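Local coordinates for McyG protein (Microcystis aeruginosa PCC 7806, PDB 4R0M) that probably activates phenylalanine or a related phenylpropanoid acid as its acyl-adenylate and loads it onto a carrier domain during microcystin biosynthesis, at residues Asp82-Leu87 and Met222-Val227; Leu178-Ser183 and Gly228-Leu233. All coordinates share one frame; numbering follows the deposited sequence.

Interaction 1: Asp82-Leu87 and Met222-Val227; sequences DFIPAL and MPLDHV. With FA5 (adenosine-5'-[phenylalaninyl-phosphate]), chain C.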
ATOM      1  N   ASP A  82      11.102  15.921   4.583  1.00 31.97           N
ATOM      2  CA  ASP A  82      12.387  15.337   4.959  1.00 30.45           C
ATOM      3  C   ASP A  82      12.609  13.981   4.301  1.00 29.44           C
ATOM      4  O   ASP A  82      13.743  13.622   3.981  1.00 29.02           O
ATOM      5  CB  ASP A  82      12.480  15.178   6.478  1.00 30.97           C
ATOM      6  CG  ASP A  82      12.753  16.487   7.194  1.00 31.81           C
ATOM      7  OD1 ASP A  82      12.935  17.522   6.516  1.00 31.88           O
ATOM      8  OD2 ASP A  82      12.790  16.473   8.445  1.00 31.54           O
ATOM      9  N   PHE A  83      11.525  13.232   4.112  1.00 28.02           N
ATOM     10  CA  PHE A  83      11.596  11.867   3.592  1.00 27.27           C
ATOM     11  C   PHE A  83      12.091  11.817   2.146  1.00 27.02           C
ATOM     12  O   PHE A  83      13.081  11.149   1.849  1.00 27.02           O
ATOM     13  CB  PHE A  83      10.232  11.174   3.721  1.00 26.35           C
ATOM     14  CG  PHE A  83      10.233   9.729   3.300  1.00 26.13           C
ATOM     15  CD1 PHE A  83      10.220   9.375   1.950  1.00 26.03           C
ATOM     16  CD2 PHE A  83      10.226   8.717   4.253  1.00 25.80           C
ATOM     17  CE1 PHE A  83      10.216   8.045   1.562  1.00 25.79           C
ATOM     18  CE2 PHE A  83      10.216   7.385   3.871  1.00 25.68           C
ATOM     19  CZ  PHE A  83      10.212   7.049   2.525  1.00 25.94           C
ATOM     20  N   ILE A  84      11.400  12.524   1.255  1.00 26.82           N
ATOM     21  CA  ILE A  84      11.715  12.498  -0.177  1.00 26.85           C
ATOM     22  C   ILE A  84      13.137  12.999  -0.504  1.00 26.42           C
ATOM     23  O   ILE A  84      13.868  12.319  -1.227  1.00 26.58           O
ATOM     24  CB  ILE A  84      10.629  13.212  -1.020  1.00 26.94           C
ATOM     25  CG1 ILE A  84       9.282  12.493  -0.855  1.00 27.17           C
ATOM     26  CG2 ILE A  84      11.022  13.248  -2.489  1.00 27.15           C
ATOM     27  CD1 ILE A  84       8.072  13.292  -1.294  1.00 27.31           C
ATOM     28  N   PRO A  85      13.546  14.165   0.039  1.00 26.10           N
ATOM     29  CA  PRO A  85      14.934  14.571  -0.192  1.00 26.00           C
ATOM     30  C   PRO A  85      15.972  13.573   0.331  1.00 25.91           C
ATOM     31  O   PRO A  85      17.002  13.372  -0.316  1.00 25.64           O
ATOM     32  CB  PRO A  85      15.030  15.907   0.549  1.00 26.05           C
ATOM     33  CG  PRO A  85      13.643  16.446   0.496  1.00 25.63           C
ATOM     34  CD  PRO A  85      12.777  15.238   0.700  1.00 25.87           C
ATOM     35  N   ALA A  86      15.699  12.949   1.477  1.00 25.73           N
ATOM     36  CA  ALA A  86      16.597  11.939   2.046  1.00 25.46           C
ATOM     37  C   ALA A  86      16.627  10.653   1.223  1.00 25.46           C
ATOM     38  O   ALA A  86      17.675  10.014   1.098  1.00 25.81           O
ATOM     39  CB  ALA A  86      16.217  11.634   3.487  1.00 25.68           C
ATOM     40  N   LEU A  87      15.475  10.276   0.671  1.00 25.20           N
ATOM     41  CA  LEU A  87      15.365   9.100  -0.192  1.00 25.25           C
ATOM     42  C   LEU A  87      16.181   9.285  -1.472  1.00 25.64           C
ATOM     43  O   LEU A  87      16.924   8.385  -1.882  1.00 25.54           O
ATOM     44  CB  LEU A  87      13.898   8.819  -0.535  1.00 24.69           C
ATOM     45  CG  LEU A  87      13.584   7.603  -1.413  1.00 24.40           C
ATOM     46  CD1 LEU A  87      13.528   6.325  -0.589  1.00 24.04           C
ATOM     47  CD2 LEU A  87      12.272   7.814  -2.154  1.00 24.23           C
HETATM   48  N   MSE A 222      -0.980   8.430   0.700  1.00 28.54           N
HETATM   49  CA  MSE A 222      -0.544   7.260   1.416  1.00 28.69           C
HETATM   50  C   MSE A 222       0.786   7.504   2.012  1.00 28.81           C
HETATM   51  O   MSE A 222       1.475   8.337   1.518  1.00 29.23           O
HETATM   52  CB  MSE A 222      -0.409   6.086   0.477  1.00 28.52           C
HETATM   53  CG  MSE A 222      -1.724   5.542  -0.057  1.00 28.99           C
HETATM   54 SE   MSE A 222      -3.078   4.891   1.159  1.00 28.86          SE
HETATM   55  CE  MSE A 222      -4.271   6.362   1.032  1.00 29.83           C
ATOM     56  N   PRO A 223       1.158   6.829   3.071  1.00 28.86           N
ATOM     57  CA  PRO A 223       2.474   7.068   3.677  1.00 28.73           C
ATOM     58  C   PRO A 223       3.618   6.733   2.721  1.00 28.55           C
ATOM     59  O   PRO A 223       3.513   5.800   1.925  1.00 28.55           O
ATOM     60  CB  PRO A 223       2.489   6.140   4.901  1.00 28.68           C
ATOM     61  CG  PRO A 223       1.380   5.172   4.686  1.00 28.78           C
ATOM     62  CD  PRO A 223       0.352   5.881   3.860  1.00 28.76           C
ATOM     63  N   LEU A 224       4.702   7.496   2.822  1.00 28.42           N
ATOM     64  CA  LEU A 224       5.782   7.462   1.840  1.00 28.11           C
ATOM     65  C   LEU A 224       6.649   6.209   1.851  1.00 28.05           C
ATOM     66  O   LEU A 224       7.391   5.973   0.903  1.00 28.13           O
ATOM     67  CB  LEU A 224       6.660   8.711   1.968  1.00 28.24           C
ATOM     68  CG  LEU A 224       6.063  10.066   1.569  1.00 28.55           C
ATOM     69  CD1 LEU A 224       7.101  11.155   1.766  1.00 29.04           C
ATOM     70  CD2 LEU A 224       5.573  10.070   0.131  1.00 28.66           C
ATOM     71  N   ASP A 225       6.563   5.409   2.911  1.00 27.91           N
ATOM     72  CA  ASP A 225       7.357   4.178   3.000  1.00 27.44           C
ATOM     73  C   ASP A 225       6.821   3.062   2.106  1.00 26.98           C
ATOM     74  O   ASP A 225       7.530   2.101   1.822  1.00 27.04           O
ATOM     75  CB  ASP A 225       7.464   3.687   4.447  1.00 27.98           C
ATOM     76  CG  ASP A 225       6.114   3.486   5.094  1.00 28.07           C
ATOM     77  OD1 ASP A 225       5.540   4.485   5.581  1.00 28.79           O
ATOM     78  OD2 ASP A 225       5.633   2.332   5.120  1.00 27.83           O
ATOM     79  N   HIS A 226       5.571   3.189   1.669  1.00 26.89           N
ATOM     80  CA  HIS A 226       4.960   2.180   0.811  1.00 27.11           C
ATOM     81  C   HIS A 226       5.336   2.339  -0.642  1.00 27.05           C
ATOM     82  O   HIS A 226       5.523   3.457  -1.128  1.00 27.10           O
ATOM     83  CB  HIS A 226       3.451   2.191   0.974  1.00 27.17           C
ATOM     84  CG  HIS A 226       2.774   0.999   0.357  1.00 27.50           C
ATOM     85  ND1 HIS A 226       2.304   1.010  -0.903  1.00 27.36           N
ATOM     86  CD2 HIS A 226       2.505  -0.270   0.869  1.00 27.54           C
ATOM     87  CE1 HIS A 226       1.760  -0.186  -1.186  1.00 27.83           C
ATOM     88  NE2 HIS A 226       1.880  -0.970  -0.099  1.00 27.70           N
ATOM     89  N   VAL A 227       5.434   1.212  -1.345  1.00 27.03           N
ATOM     90  CA  VAL A 227       5.886   1.165  -2.745  1.00 27.06           C
ATOM     91  C   VAL A 227       5.039   2.000  -3.722  1.00 26.97           C
ATOM     92  O   VAL A 227       5.561   2.524  -4.712  1.00 26.83           O
ATOM     93  CB  VAL A 227       6.017  -0.301  -3.236  1.00 27.22           C
ATOM     94  CG1 VAL A 227       4.651  -0.943  -3.439  1.00 27.21           C
ATOM     95  CG2 VAL A 227       6.853  -0.384  -4.506  1.00 27.75           C
TER
HETATM   96  C   FA5 C 701       0.596  -3.174  -2.094  0.60 33.90           C
HETATM   97  O   FA5 C 701      -0.354  -3.151  -1.321  0.60 34.65           O
HETATM   98  CA  FA5 C 701       0.403  -2.794  -3.540  1.00 34.42           C
HETATM   99  N   FA5 C 701      -0.727  -3.578  -3.979  1.00 36.01           N
HETATM  100  CB  FA5 C 701       0.071  -1.305  -3.714  1.00 35.54           C
HETATM  101  CG  FA5 C 701      -0.298  -0.781  -5.108  1.00 35.30           C
HETATM  102  CD1 FA5 C 701      -0.684  -1.596  -6.173  1.00 35.37           C
HETATM  103  CD2 FA5 C 701      -0.261   0.603  -5.330  1.00 35.43           C
HETATM  104  CE1 FA5 C 701      -1.012  -1.047  -7.419  1.00 35.06           C
HETATM  105  CE2 FA5 C 701      -0.593   1.163  -6.569  1.00 34.98           C
HETATM  106  CZ  FA5 C 701      -0.970   0.333  -7.622  1.00 35.11           C
HETATM  107  P   FA5 C 701       2.100  -4.891  -0.614  1.00 31.13           P
HETATM  108  OP1 FA5 C 701       1.980  -4.441   0.818  1.00 32.33           O
HETATM  109  OP2 FA5 C 701       3.356  -5.603  -1.049  1.00 31.12           O
HETATM  110  OP3 FA5 C 701       1.897  -3.603  -1.583  0.60 32.75           O
HETATM  111  O5' FA5 C 701       0.841  -5.859  -0.891  1.00 31.02           O
HETATM  112  C5' FA5 C 701       0.648  -6.537  -2.129  1.00 30.16           C
HETATM  113  C4' FA5 C 701      -0.591  -7.411  -2.002  1.00 29.90           C
HETATM  114  O4' FA5 C 701      -1.785  -6.635  -1.843  1.00 29.53           O
HETATM  115  C3' FA5 C 701      -0.847  -8.256  -3.234  1.00 29.97           C
HETATM  116  O3' FA5 C 701      -0.052  -9.440  -3.248  1.00 30.72           O
HETATM  117  C2' FA5 C 701      -2.321  -8.563  -3.100  1.00 30.42           C
HETATM  118  O2' FA5 C 701      -2.525  -9.670  -2.215  1.00 30.32           O
HETATM  119  C1' FA5 C 701      -2.886  -7.318  -2.449  1.00 30.19           C
HETATM  120  N9  FA5 C 701      -3.512  -6.474  -3.499  1.00 31.15           N
HETATM  121  C8  FA5 C 701      -2.968  -5.372  -4.048  1.00 31.08           C
HETATM  122  N7  FA5 C 701      -3.788  -4.821  -4.977  1.00 31.43           N
HETATM  123  C5  FA5 C 701      -4.891  -5.588  -5.042  1.00 31.59           C
HETATM  124  C6  FA5 C 701      -6.159  -5.582  -5.814  1.00 31.76           C
HETATM  125  N6  FA5 C 701      -6.417  -4.620  -6.730  1.00 32.13           N
HETATM  126  N1  FA5 C 701      -7.053  -6.572  -5.577  1.00 31.88           N
HETATM  127  C2  FA5 C 701      -6.811  -7.542  -4.671  1.00 31.82           C
HETATM  128  N3  FA5 C 701      -5.688  -7.606  -3.931  1.00 31.55           N
HETATM  129  C4  FA5 C 701      -4.704  -6.678  -4.068  1.00 31.51           C
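Phe83 meets Leu224 ring face to methylene, the central touch between helix 80-93 and the loop that leads into helix 227-240. With CG anti to the backbone N (chi1 -176°), the ring reaches out from the helix, and Leu224 CB sits over one of its faces in a CH-pi contact, 3.7 Å from the ring centroid and 16° off the normal. The two side chains slide past each other in opposite directions, which leaves Phe83 CD1 3.6 Å from Leu224 CD1 and brings Phe83 CZ up to Leu224 O at 3.4 Å. One residue on, Ile84 lays its CG1 against Leu224 CD1 at 3.7 Å, crossing that leucine at about a right angle. Leu224 CD1 therefore lies against both Phe83 and Ile84.

Pro223 to His226 form a type I beta turn, closed by a weak hydrogen bond from His226 N to Pro223 O. The turn gives Leu224 to the helix and His226 to the ligand: His226 NE2 donates a weak, bent hydrogen bond to OP3 of the phenylalanyl-adenylate (3.0 Å, 126°), while its ND1 takes the N-H of Gly228 and N-caps the next helix. Together the two bonds probably help to hold the imidazole's rotation.

Asp225 OD2 is hydrogen-bonded to Thr101 OG1. Ile84 also packs on Leu51 of helix 48-64 and on Ile34 and Tyr36 of strand 33-37, and Phe83 touches Pro99 of strand 96-99, so the contact lies buried where two sheets of the adenylation domain come together.

Interaction 2: Leu178-Ser183 and Gly228-Leu233; sequences LLLFTS and GAIVFL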
ATOM      1  N   LEU A 178      16.734   0.113  -4.067  1.00 28.75           N
ATOM      2  CA  LEU A 178      15.702   0.246  -3.049  1.00 28.42           C
ATOM      3  C   LEU A 178      15.388  -1.097  -2.402  1.00 28.51           C
ATOM      4  O   LEU A 178      15.177  -2.097  -3.092  1.00 28.47           O
ATOM      5  CB  LEU A 178      14.436   0.853  -3.664  1.00 27.96           C
ATOM      6  CG  LEU A 178      13.211   1.143  -2.787  1.00 27.76           C
ATOM      7  CD1 LEU A 178      13.511   2.167  -1.698  1.00 27.09           C
ATOM      8  CD2 LEU A 178      12.063   1.612  -3.667  1.00 27.11           C
ATOM      9  N   LEU A 179      15.368  -1.108  -1.075  1.00 28.57           N
ATOM     10  CA  LEU A 179      15.037  -2.310  -0.319  1.00 28.91           C
ATOM     11  C   LEU A 179      13.804  -2.058   0.544  1.00 28.84           C
ATOM     12  O   LEU A 179      13.842  -1.242   1.466  1.00 28.59           O
ATOM     13  CB  LEU A 179      16.234  -2.754   0.531  1.00 28.88           C
ATOM     14  CG  LEU A 179      16.144  -4.019   1.392  1.00 29.29           C
ATOM     15  CD1 LEU A 179      15.790  -5.254   0.577  1.00 29.35           C
ATOM     16  CD2 LEU A 179      17.461  -4.229   2.124  1.00 29.74           C
ATOM     17  N   LEU A 180      12.712  -2.751   0.224  1.00 28.79           N
ATOM     18  CA  LEU A 180      11.441  -2.583   0.932  1.00 29.72           C
ATOM     19  C   LEU A 180      10.985  -3.870   1.616  1.00 30.32           C
ATOM     20  O   LEU A 180      10.723  -4.880   0.956  1.00 30.04           O
ATOM     21  CB  LEU A 180      10.348  -2.084  -0.021  1.00 29.05           C
ATOM     22  CG  LEU A 180      10.466  -0.671  -0.598  1.00 28.80           C
ATOM     23  CD1 LEU A 180       9.618  -0.546  -1.853  1.00 28.45           C
ATOM     24  CD2 LEU A 180      10.065   0.374   0.429  1.00 28.29           C
ATOM     25  N   PHE A 181      10.885  -3.817   2.941  1.00 31.48           N
ATOM     26  CA  PHE A 181      10.464  -4.966   3.733  1.00 32.89           C
ATOM     27  C   PHE A 181       8.952  -5.016   3.895  1.00 34.53           C
ATOM     28  O   PHE A 181       8.330  -4.030   4.287  1.00 34.75           O
ATOM     29  CB  PHE A 181      11.138  -4.949   5.108  1.00 32.57           C
ATOM     30  CG  PHE A 181      12.556  -5.445   5.094  1.00 32.19           C
ATOM     31  CD1 PHE A 181      13.608  -4.585   4.781  1.00 32.03           C
ATOM     32  CD2 PHE A 181      12.845  -6.768   5.404  1.00 32.01           C
ATOM     33  CE1 PHE A 181      14.916  -5.041   4.770  1.00 31.74           C
ATOM     34  CE2 PHE A 181      14.153  -7.230   5.395  1.00 32.02           C
ATOM     35  CZ  PHE A 181      15.190  -6.365   5.077  1.00 31.95           C
ATOM     36  N   THR A 182       8.372  -6.168   3.575  1.00 37.43           N
ATOM     37  CA  THR A 182       6.959  -6.435   3.834  1.00 40.96           C
ATOM     38  C   THR A 182       6.841  -7.467   4.950  1.00 45.00           C
ATOM     39  O   THR A 182       7.671  -8.377   5.050  1.00 46.33           O
ATOM     40  CB  THR A 182       6.238  -6.982   2.587  1.00 40.58           C
ATOM     41  OG1 THR A 182       6.977  -8.084   2.049  1.00 40.33           O
ATOM     42  CG2 THR A 182       6.100  -5.907   1.523  1.00 40.18           C
ATOM     43  N   SER A 183       5.819  -7.320   5.791  1.00 49.68           N
ATOM     44  CA  SER A 183       5.547  -8.301   6.840  1.00 53.62           C
ATOM     45  C   SER A 183       4.905  -9.540   6.233  1.00 57.08           C
ATOM     46  O   SER A 183       3.895  -9.449   5.529  1.00 57.58           O
ATOM     47  CB  SER A 183       4.643  -7.715   7.930  1.00 54.05           C
ATOM     48  OG  SER A 183       5.367  -6.862   8.800  1.00 54.45           O
ATOM     49  N   GLY A 228       3.745   2.132  -3.433  1.00 26.32           N
ATOM     50  CA  GLY A 228       2.833   2.905  -4.271  1.00 26.07           C
ATOM     51  C   GLY A 228       3.105   4.397  -4.220  1.00 26.15           C
ATOM     52  O   GLY A 228       2.895   5.109  -5.205  1.00 25.63           O
ATOM     53  N   ALA A 229       3.576   4.864  -3.067  1.00 26.33           N
ATOM     54  CA  ALA A 229       3.906   6.268  -2.858  1.00 26.26           C
ATOM     55  C   ALA A 229       5.316   6.604  -3.353  1.00 26.54           C
ATOM     56  O   ALA A 229       5.558   7.705  -3.844  1.00 26.46           O
ATOM     57  CB  ALA A 229       3.754   6.631  -1.388  1.00 25.95           C
ATOM     58  N   ILE A 230       6.239   5.653  -3.217  1.00 26.49           N
ATOM     59  CA  ILE A 230       7.623   5.843  -3.648  1.00 26.75           C
ATOM     60  C   ILE A 230       7.743   5.821  -5.170  1.00 27.24           C
ATOM     61  O   ILE A 230       8.422   6.663  -5.764  1.00 27.67           O
ATOM     62  CB  ILE A 230       8.556   4.763  -3.055  1.00 26.82           C
ATOM     63  CG1 ILE A 230       8.618   4.894  -1.532  1.00 26.65           C
ATOM     64  CG2 ILE A 230       9.958   4.862  -3.650  1.00 26.63           C
ATOM     65  CD1 ILE A 230       9.153   3.669  -0.824  1.00 26.25           C
ATOM     66  N   VAL A 231       7.071   4.859  -5.792  1.00 27.28           N
ATOM     67  CA  VAL A 231       7.271   4.581  -7.204  1.00 27.43           C
ATOM     68  C   VAL A 231       6.185   5.203  -8.081  1.00 27.97           C
ATOM     69  O   VAL A 231       6.463   6.151  -8.820  1.00 29.02           O
ATOM     70  CB  VAL A 231       7.418   3.063  -7.464  1.00 27.10           C
ATOM     71  CG1 VAL A 231       7.865   2.805  -8.889  1.00 27.22           C
ATOM     72  CG2 VAL A 231       8.428   2.452  -6.505  1.00 26.53           C
ATOM     73  N   PHE A 232       4.958   4.689  -7.987  1.00 27.90           N
ATOM     74  CA  PHE A 232       3.854   5.125  -8.851  1.00 27.81           C
ATOM     75  C   PHE A 232       3.532   6.617  -8.734  1.00 28.19           C
ATOM     76  O   PHE A 232       3.249   7.275  -9.738  1.00 28.11           O
ATOM     77  CB  PHE A 232       2.598   4.269  -8.606  1.00 27.70           C
ATOM     78  CG  PHE A 232       1.379   4.724  -9.375  1.00 27.33           C
ATOM     79  CD1 PHE A 232       1.404   4.838 -10.766  1.00 27.51           C
ATOM     80  CD2 PHE A 232       0.196   5.016  -8.706  1.00 27.14           C
ATOM     81  CE1 PHE A 232       0.279   5.254 -11.465  1.00 27.23           C
ATOM     82  CE2 PHE A 232      -0.933   5.427  -9.400  1.00 27.11           C
ATOM     83  CZ  PHE A 232      -0.890   5.546 -10.781  1.00 27.43           C
ATOM     84  N   LEU A 233       3.579   7.146  -7.515  1.00 28.09           N
ATOM     85  CA  LEU A 233       3.261   8.555  -7.286  1.00 27.92           C
ATOM     86  C   LEU A 233       4.458   9.341  -6.752  1.00 27.98           C
ATOM     87  O   LEU A 233       4.302  10.390  -6.124  1.00 28.23           O
ATOM     88  CB  LEU A 233       2.041   8.693  -6.368  1.00 27.73           C
ATOM     89  CG  LEU A 233       0.741   8.069  -6.887  1.00 28.10           C
ATOM     90  CD1 LEU A 233      -0.336   8.082  -5.813  1.00 28.04           C
ATOM     91  CD2 LEU A 233       0.245   8.755  -8.155  1.00 28.17           C
TER
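Ile230 pushes both of its branches from helix 227-240 towards strand 176-182, and each branch finds a different leucine. Its CG2 approaches Leu178 CD2 at 3.9 Å, the two side chains passing at a slant. Its longer arm, ending in CD1, runs tip to tip into Leu180, whose CD2 lies 3.6 Å away. Leu178 and Leu180 are two apart on the strand and both point to the helix, so the isoleucine spans them. In Ile230, chi1 (-65°) sets CG1 anti to the carbonyl carbon and CG2 beside it, and the extended chi2 (163°) carries CD1 out to Leu180.

The helix carries a wider pi-type turn here, with Leu233 N bonded to Gly228 O at 3.2 Å. On the strand, Leu178 and Leu180 pair through their backbones with Leu194 and Val192 of strand 190-195, and their side chains also rest on Pro97 and Pro99 of strand 96-99. Thr182, two residues beyond Leu180, and Gly228, two before Ile230, touch the adenylate.

Everything that meets across this contact is a buried aliphatic carbon, so helix and strand are held by shape and exclusion of water, with none of the directional constraint that a polar bond would add.

How the interactions relate
The centres of the two interactions lie about 9 Å apart, and their segments alternate along the chain: 82-87, 178-183, 222-227, then 228-233. The last two are continuous, running from the loop after strand 217-220 into helix 227-240, so one piece of chain serves both contacts. Backbone carbonyl oxygens of interaction 1 also pack on side chains of interaction 2: that of Pro223 on Ala229, that of Leu224 on Ile230, and that of Asp225 on Leu180 and Ile230. Strand 96-99 lies against both. Together they join helix 80-93 and strand 176-182 to the start of helix 227-240. His226, Thr182 and Gly228 belong to the adenylate pocket, so the packing lies close to residues that contact the ligand.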